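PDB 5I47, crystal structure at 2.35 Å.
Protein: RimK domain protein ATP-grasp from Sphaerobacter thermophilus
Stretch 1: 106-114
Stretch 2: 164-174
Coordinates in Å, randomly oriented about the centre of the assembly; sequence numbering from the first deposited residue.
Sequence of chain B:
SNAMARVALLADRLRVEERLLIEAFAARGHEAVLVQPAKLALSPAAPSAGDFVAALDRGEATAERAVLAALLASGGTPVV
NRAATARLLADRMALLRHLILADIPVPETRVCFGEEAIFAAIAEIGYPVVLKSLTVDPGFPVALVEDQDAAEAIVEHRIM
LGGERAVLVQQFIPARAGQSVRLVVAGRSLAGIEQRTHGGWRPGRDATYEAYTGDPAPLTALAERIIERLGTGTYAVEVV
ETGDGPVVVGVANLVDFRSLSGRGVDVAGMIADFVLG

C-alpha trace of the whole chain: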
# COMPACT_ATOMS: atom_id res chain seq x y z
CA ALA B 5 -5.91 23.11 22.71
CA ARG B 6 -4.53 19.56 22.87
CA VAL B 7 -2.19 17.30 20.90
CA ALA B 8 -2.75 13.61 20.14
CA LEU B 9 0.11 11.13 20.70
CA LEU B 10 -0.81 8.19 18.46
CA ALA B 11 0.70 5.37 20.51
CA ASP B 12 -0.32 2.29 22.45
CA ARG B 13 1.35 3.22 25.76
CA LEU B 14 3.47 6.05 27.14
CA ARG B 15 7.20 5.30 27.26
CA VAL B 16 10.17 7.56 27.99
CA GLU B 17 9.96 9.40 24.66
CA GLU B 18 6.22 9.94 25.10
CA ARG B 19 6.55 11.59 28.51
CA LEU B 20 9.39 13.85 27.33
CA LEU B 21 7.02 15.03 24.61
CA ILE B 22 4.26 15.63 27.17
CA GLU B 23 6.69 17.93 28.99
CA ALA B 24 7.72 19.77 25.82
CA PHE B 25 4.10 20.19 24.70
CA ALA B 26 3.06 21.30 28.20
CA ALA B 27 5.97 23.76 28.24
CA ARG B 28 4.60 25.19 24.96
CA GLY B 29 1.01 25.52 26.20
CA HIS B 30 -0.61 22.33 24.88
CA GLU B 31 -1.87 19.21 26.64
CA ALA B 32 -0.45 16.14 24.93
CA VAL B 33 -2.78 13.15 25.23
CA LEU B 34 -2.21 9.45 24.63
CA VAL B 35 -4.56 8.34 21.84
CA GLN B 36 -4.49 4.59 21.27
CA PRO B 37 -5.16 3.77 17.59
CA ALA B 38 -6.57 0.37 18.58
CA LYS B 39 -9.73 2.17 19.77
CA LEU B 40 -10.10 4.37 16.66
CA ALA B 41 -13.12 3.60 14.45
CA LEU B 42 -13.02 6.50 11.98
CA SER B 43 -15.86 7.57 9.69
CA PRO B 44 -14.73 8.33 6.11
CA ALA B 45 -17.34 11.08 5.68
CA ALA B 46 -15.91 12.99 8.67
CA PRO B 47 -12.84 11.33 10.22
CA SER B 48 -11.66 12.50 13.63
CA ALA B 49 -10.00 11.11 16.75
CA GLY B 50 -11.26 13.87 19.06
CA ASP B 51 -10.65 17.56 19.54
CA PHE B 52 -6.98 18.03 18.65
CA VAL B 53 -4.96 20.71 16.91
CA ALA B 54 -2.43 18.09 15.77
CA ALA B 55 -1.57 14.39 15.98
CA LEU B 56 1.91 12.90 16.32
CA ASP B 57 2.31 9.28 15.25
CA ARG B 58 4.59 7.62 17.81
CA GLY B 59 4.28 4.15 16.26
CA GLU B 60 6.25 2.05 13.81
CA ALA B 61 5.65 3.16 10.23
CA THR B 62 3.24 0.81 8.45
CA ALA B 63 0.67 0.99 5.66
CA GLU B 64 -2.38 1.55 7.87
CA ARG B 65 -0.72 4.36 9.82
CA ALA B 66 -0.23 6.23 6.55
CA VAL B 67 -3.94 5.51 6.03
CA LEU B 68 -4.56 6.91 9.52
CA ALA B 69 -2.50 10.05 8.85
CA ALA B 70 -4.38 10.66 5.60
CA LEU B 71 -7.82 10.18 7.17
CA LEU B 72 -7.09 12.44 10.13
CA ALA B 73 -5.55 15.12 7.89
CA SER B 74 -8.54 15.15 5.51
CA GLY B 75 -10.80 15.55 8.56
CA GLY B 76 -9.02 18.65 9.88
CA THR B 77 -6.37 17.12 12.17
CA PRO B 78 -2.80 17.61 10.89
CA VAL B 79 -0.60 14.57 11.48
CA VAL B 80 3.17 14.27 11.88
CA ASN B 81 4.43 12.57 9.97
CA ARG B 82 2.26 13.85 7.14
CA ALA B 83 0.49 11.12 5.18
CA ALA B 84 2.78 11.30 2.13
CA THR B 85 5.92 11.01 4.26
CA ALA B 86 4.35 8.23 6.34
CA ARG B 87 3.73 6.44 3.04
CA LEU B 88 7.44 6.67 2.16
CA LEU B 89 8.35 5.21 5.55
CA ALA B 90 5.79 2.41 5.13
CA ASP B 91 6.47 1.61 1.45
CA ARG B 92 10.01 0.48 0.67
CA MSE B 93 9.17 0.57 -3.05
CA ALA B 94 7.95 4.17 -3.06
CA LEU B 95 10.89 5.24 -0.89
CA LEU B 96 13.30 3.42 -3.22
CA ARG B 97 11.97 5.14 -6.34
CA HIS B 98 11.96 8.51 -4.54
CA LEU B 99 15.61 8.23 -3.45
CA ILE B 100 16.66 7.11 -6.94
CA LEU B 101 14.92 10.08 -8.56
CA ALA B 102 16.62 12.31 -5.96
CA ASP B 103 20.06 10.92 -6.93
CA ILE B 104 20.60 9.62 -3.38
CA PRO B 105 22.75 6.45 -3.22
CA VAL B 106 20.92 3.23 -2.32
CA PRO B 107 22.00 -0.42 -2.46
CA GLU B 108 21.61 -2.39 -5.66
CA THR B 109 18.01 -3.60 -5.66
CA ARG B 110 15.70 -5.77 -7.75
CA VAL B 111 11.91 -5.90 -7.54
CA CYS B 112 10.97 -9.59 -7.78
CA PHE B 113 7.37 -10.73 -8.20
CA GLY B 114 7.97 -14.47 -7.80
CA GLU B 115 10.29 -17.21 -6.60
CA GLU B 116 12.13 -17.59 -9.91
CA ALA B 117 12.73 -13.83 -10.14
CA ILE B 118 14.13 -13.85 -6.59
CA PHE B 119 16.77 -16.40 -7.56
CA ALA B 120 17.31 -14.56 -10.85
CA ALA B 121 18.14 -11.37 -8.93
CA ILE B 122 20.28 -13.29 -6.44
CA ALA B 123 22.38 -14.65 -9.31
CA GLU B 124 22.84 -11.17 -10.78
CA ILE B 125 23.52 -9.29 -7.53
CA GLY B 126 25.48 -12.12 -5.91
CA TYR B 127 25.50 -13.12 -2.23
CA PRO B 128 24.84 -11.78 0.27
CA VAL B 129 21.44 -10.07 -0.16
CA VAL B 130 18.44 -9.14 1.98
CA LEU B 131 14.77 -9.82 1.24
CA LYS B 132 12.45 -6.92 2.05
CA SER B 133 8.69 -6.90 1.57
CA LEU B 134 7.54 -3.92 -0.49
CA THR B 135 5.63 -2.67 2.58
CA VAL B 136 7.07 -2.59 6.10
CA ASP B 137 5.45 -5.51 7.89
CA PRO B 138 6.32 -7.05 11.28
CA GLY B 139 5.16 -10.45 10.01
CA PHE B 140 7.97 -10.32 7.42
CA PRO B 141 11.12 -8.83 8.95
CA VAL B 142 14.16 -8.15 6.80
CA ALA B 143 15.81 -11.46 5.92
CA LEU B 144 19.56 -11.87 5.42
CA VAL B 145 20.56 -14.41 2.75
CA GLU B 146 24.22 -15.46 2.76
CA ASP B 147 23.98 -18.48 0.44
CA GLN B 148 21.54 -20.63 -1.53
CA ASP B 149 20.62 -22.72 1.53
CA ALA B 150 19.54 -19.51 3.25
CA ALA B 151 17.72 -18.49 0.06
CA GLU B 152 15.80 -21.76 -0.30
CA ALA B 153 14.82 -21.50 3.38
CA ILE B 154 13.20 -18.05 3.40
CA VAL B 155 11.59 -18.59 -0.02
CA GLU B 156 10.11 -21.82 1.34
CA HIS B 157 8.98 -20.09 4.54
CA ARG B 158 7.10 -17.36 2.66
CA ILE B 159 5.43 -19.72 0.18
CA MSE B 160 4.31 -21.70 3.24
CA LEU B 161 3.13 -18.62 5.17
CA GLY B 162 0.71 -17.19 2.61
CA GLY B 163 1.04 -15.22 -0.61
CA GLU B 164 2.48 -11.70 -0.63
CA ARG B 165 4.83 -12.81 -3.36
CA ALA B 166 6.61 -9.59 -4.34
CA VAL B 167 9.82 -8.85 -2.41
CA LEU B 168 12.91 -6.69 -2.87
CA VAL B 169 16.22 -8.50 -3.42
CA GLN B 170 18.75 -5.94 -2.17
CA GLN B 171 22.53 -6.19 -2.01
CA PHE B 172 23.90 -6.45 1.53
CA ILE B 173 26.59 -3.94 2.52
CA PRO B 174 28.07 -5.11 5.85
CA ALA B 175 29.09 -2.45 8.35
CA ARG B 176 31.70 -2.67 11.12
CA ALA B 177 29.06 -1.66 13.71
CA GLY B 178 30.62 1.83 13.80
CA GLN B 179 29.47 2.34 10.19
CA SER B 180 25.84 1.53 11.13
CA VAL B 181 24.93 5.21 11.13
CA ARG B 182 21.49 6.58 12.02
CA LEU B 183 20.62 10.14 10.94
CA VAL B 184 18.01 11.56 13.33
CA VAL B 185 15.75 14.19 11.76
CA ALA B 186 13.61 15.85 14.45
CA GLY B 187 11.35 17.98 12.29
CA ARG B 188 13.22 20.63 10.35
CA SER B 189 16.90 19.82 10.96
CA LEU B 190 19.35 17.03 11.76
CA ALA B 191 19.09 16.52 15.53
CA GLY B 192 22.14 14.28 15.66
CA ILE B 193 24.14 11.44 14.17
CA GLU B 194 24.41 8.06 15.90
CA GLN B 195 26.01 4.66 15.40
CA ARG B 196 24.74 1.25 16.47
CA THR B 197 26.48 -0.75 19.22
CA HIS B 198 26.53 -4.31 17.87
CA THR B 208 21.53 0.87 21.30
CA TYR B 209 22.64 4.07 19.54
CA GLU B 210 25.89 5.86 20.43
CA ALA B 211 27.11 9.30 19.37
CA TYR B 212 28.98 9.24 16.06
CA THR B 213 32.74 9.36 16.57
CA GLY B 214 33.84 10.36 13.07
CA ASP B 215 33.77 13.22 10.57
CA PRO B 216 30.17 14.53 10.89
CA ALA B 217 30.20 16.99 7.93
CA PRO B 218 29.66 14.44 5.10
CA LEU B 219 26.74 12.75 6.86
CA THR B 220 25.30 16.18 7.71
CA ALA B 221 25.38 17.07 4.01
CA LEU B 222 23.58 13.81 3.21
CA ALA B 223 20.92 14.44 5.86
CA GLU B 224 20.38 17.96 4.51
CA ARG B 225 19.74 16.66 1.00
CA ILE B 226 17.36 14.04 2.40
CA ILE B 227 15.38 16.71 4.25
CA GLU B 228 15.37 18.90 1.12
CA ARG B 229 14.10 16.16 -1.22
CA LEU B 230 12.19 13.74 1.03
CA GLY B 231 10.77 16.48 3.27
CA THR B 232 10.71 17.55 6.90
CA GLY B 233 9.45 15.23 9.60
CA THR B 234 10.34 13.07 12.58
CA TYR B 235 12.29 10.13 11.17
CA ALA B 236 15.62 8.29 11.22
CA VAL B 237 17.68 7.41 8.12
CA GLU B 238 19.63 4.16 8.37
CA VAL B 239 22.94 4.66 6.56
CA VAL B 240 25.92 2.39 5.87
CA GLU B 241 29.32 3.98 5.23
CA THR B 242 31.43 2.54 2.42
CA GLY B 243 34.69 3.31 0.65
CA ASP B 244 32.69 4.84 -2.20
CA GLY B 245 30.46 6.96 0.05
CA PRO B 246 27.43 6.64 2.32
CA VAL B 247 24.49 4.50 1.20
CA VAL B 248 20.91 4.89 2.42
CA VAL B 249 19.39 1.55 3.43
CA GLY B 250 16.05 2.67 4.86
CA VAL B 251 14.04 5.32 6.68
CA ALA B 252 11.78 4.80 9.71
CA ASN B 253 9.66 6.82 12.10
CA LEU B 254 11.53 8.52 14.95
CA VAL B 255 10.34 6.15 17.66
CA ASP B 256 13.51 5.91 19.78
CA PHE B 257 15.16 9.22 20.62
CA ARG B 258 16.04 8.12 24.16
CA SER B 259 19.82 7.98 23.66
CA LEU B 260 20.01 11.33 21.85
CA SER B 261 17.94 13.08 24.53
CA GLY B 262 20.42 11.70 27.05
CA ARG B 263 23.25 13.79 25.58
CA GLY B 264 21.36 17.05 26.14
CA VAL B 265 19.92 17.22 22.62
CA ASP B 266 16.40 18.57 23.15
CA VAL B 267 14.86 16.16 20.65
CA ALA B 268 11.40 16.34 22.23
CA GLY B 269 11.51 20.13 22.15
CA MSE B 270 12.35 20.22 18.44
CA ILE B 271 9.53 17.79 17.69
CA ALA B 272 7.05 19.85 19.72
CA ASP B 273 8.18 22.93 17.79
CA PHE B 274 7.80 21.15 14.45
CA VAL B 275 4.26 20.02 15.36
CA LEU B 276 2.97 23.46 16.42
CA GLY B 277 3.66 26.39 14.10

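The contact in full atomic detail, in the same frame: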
# COMPACT_ATOMS: atom_id res chain seq x y z
N VAL B 106 21.60 4.34 -2.99
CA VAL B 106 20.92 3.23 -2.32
C VAL B 106 21.56 1.93 -2.80
O VAL B 106 22.21 1.90 -3.86
CB VAL B 106 19.40 3.22 -2.62
CG1 VAL B 106 18.73 4.41 -1.95
CG2 VAL B 106 19.15 3.25 -4.11
N PRO B 107 21.41 0.85 -2.04
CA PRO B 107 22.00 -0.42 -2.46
C PRO B 107 21.36 -0.94 -3.74
O PRO B 107 20.21 -0.62 -4.07
CB PRO B 107 21.72 -1.36 -1.29
CG PRO B 107 21.47 -0.47 -0.14
CD PRO B 107 20.81 0.74 -0.70
N GLU B 108 22.13 -1.74 -4.46
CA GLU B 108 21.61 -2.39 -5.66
C GLU B 108 20.39 -3.22 -5.30
O GLU B 108 20.42 -4.02 -4.36
CB GLU B 108 22.69 -3.26 -6.29
CG GLU B 108 22.37 -3.73 -7.70
CD GLU B 108 22.38 -2.59 -8.71
OE1 GLU B 108 23.02 -1.56 -8.44
OE2 GLU B 108 21.73 -2.74 -9.77
N THR B 109 19.29 -3.01 -6.02
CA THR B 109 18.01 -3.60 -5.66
C THR B 109 17.32 -4.13 -6.90
O THR B 109 17.45 -3.58 -7.99
CB THR B 109 17.11 -2.58 -4.95
OG1 THR B 109 17.81 -2.05 -3.82
CG2 THR B 109 15.82 -3.23 -4.47
N ARG B 110 16.59 -5.24 -6.73
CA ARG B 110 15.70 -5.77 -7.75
C ARG B 110 14.32 -5.99 -7.15
O ARG B 110 14.19 -6.45 -6.01
CB ARG B 110 16.23 -7.09 -8.33
CG ARG B 110 17.51 -6.96 -9.11
CD ARG B 110 17.35 -6.01 -10.29
NE ARG B 110 18.63 -5.77 -10.96
CZ ARG B 110 19.56 -4.93 -10.53
NH1 ARG B 110 19.37 -4.24 -9.41
NH2 ARG B 110 20.69 -4.78 -11.20
N VAL B 111 13.29 -5.67 -7.93
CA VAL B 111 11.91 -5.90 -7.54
C VAL B 111 11.49 -7.22 -8.17
O VAL B 111 11.40 -7.34 -9.40
CB VAL B 111 10.99 -4.75 -7.97
CG1 VAL B 111 9.66 -4.84 -7.24
CG2 VAL B 111 11.67 -3.41 -7.72
N CYS B 112 11.24 -8.23 -7.33
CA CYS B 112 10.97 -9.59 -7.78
C CYS B 112 9.56 -9.99 -7.40
O CYS B 112 9.19 -9.94 -6.22
CB CYS B 112 11.99 -10.56 -7.19
SG CYS B 112 13.68 -10.08 -7.54
N PHE B 113 8.78 -10.41 -8.39
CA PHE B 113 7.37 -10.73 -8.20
C PHE B 113 7.11 -12.23 -8.12
O PHE B 113 5.95 -12.65 -8.18
CB PHE B 113 6.54 -10.07 -9.31
CG PHE B 113 6.57 -8.56 -9.26
CD1 PHE B 113 7.60 -7.85 -9.87
CD2 PHE B 113 5.59 -7.86 -8.58
CE1 PHE B 113 7.64 -6.47 -9.81
CE2 PHE B 113 5.62 -6.47 -8.52
CZ PHE B 113 6.65 -5.78 -9.13
N GLY B 114 8.15 -13.04 -7.96
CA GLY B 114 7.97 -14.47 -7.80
C GLY B 114 9.26 -15.15 -7.40
O GLY B 114 10.33 -14.53 -7.35
N GLU B 164 2.11 -13.06 -0.24
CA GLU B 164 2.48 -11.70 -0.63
C GLU B 164 3.81 -11.82 -1.38
O GLU B 164 4.89 -11.54 -0.85
CB GLU B 164 2.58 -10.79 0.60
N ARG B 165 3.69 -12.24 -2.64
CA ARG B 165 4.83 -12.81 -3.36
C ARG B 165 5.94 -11.80 -3.60
O ARG B 165 7.13 -12.15 -3.50
CB ARG B 165 4.34 -13.40 -4.69
N ALA B 166 5.60 -10.56 -3.91
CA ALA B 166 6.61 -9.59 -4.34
C ALA B 166 7.51 -9.18 -3.18
O ALA B 166 7.03 -8.77 -2.11
CB ALA B 166 5.93 -8.35 -4.92
N VAL B 167 8.83 -9.31 -3.38
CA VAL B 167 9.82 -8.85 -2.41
C VAL B 167 10.91 -8.09 -3.15
O VAL B 167 11.04 -8.16 -4.38
CB VAL B 167 10.46 -10.00 -1.60
CG1 VAL B 167 9.40 -10.98 -1.10
CG2 VAL B 167 11.53 -10.71 -2.41
N LEU B 168 11.72 -7.36 -2.38
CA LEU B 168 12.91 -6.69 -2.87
C LEU B 168 14.13 -7.55 -2.56
O LEU B 168 14.34 -7.95 -1.41
CB LEU B 168 13.08 -5.31 -2.22
CG LEU B 168 12.02 -4.23 -2.43
CD1 LEU B 168 12.36 -3.01 -1.61
CD2 LEU B 168 11.90 -3.87 -3.90
N VAL B 169 14.93 -7.83 -3.58
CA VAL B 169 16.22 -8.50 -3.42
C VAL B 169 17.28 -7.41 -3.47
O VAL B 169 17.56 -6.85 -4.53
CB VAL B 169 16.44 -9.57 -4.49
CG1 VAL B 169 17.81 -10.21 -4.32
CG2 VAL B 169 15.35 -10.63 -4.41
N GLN B 170 17.86 -7.09 -2.31
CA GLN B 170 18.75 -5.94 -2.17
C GLN B 170 20.13 -6.40 -1.73
O GLN B 170 20.25 -7.24 -0.83
CB GLN B 170 18.19 -4.93 -1.17
CG GLN B 170 18.95 -3.62 -1.12
CD GLN B 170 18.30 -2.61 -0.19
OE1 GLN B 170 18.32 -2.77 1.03
NE2 GLN B 170 17.72 -1.57 -0.77
N GLN B 171 21.16 -5.86 -2.37
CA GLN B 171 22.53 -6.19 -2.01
C GLN B 171 22.80 -5.82 -0.55
O GLN B 171 22.33 -4.79 -0.06
CB GLN B 171 23.51 -5.47 -2.93
CG GLN B 171 24.97 -5.66 -2.56
CD GLN B 171 25.91 -5.24 -3.67
OE1 GLN B 171 26.36 -4.09 -3.72
NE2 GLN B 171 26.21 -6.16 -4.58
N PHE B 172 23.55 -6.67 0.14
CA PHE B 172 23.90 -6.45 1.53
C PHE B 172 25.27 -5.79 1.61
O PHE B 172 26.24 -6.29 1.05
CB PHE B 172 23.90 -7.76 2.32
CG PHE B 172 24.08 -7.57 3.79
CD1 PHE B 172 23.02 -7.11 4.57
CD2 PHE B 172 25.29 -7.84 4.41
CE1 PHE B 172 23.18 -6.92 5.93
CE2 PHE B 172 25.44 -7.66 5.77
CZ PHE B 172 24.39 -7.20 6.53
N ILE B 173 25.33 -4.66 2.31
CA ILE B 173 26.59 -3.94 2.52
C ILE B 173 26.94 -4.02 4.00
O ILE B 173 26.40 -3.24 4.80
CB ILE B 173 26.48 -2.49 2.04
CG1 ILE B 173 25.81 -2.44 0.67
CG2 ILE B 173 27.86 -1.85 2.00
CD1 ILE B 173 25.63 -1.04 0.13
N PRO B 174 27.81 -4.94 4.42
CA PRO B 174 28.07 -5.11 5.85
C PRO B 174 28.84 -3.94 6.44
O PRO B 174 29.73 -3.38 5.79
CB PRO B 174 28.89 -6.41 5.91
CG PRO B 174 29.57 -6.47 4.59
CD PRO B 174 28.61 -5.87 3.60
O HOH W 1 24.94 -2.17 -3.46

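Strands 109-112 and 167-171 run antiparallel, their directions 160° apart, and bury 679 Å² between the two stretches. Arg110 faces Val169, and Cys112 faces Val167, as hydrogen-bonded pairs. Each pair closes a ring of two bonds: Arg110 N to Val169 O and Val169 N to Arg110 O, both 2.9 Å, then Cys112 N to Val167 O at 3.0 Å and Val167 N to Cys112 O at 2.9 Å. The ladder gains one further rung where Gln171 N donates to Glu108 O at 2.8 Å.

Pro107, the residue with the most area covered, lies just before the strand. Lacking an amide hydrogen, proline cannot donate a backbone hydrogen bond, but its compact ring packs well: Pro107 CB lies 3.6 Å from Gln170 CG and 4.2 Å from Ile173 CD1, so it meets both the aliphatic part of a glutamine and a branched hydrocarbon.

Val169 is covered almost as fully. Its beta-branched side chain suits the extended backbone, and it shares a face of the sheet with Cys112, whose SG sits 3.6 Å from Val169 CG2. A thiol is only weakly polar, so it fits this buried, apolar setting.

Gln170 combines both kinds of chemistry. Its chain, extended through chi1 and chi2 (both t), carries the amide to Thr109, where NE2 donates to OG1 at 3.1 Å. Thr109 OG1 in turn donates to Pro107 O at 2.8 Å, so the buried hydroxyl both accepts and donates; Gln170 OE1 is satisfied elsewhere in the structure. On the same face, Val111 CG2 packs 3.9 Å from Leu168 CD2.

Beyond the strand, Phe113 CD2 approaches Ala166 CB at 3.7 Å, the small methyl meeting the ring obliquely. Near the other end, a water accepts from Glu108 N (3.0 Å) and donates to Gln171 OE1 (2.4 Å), bridging the stretches.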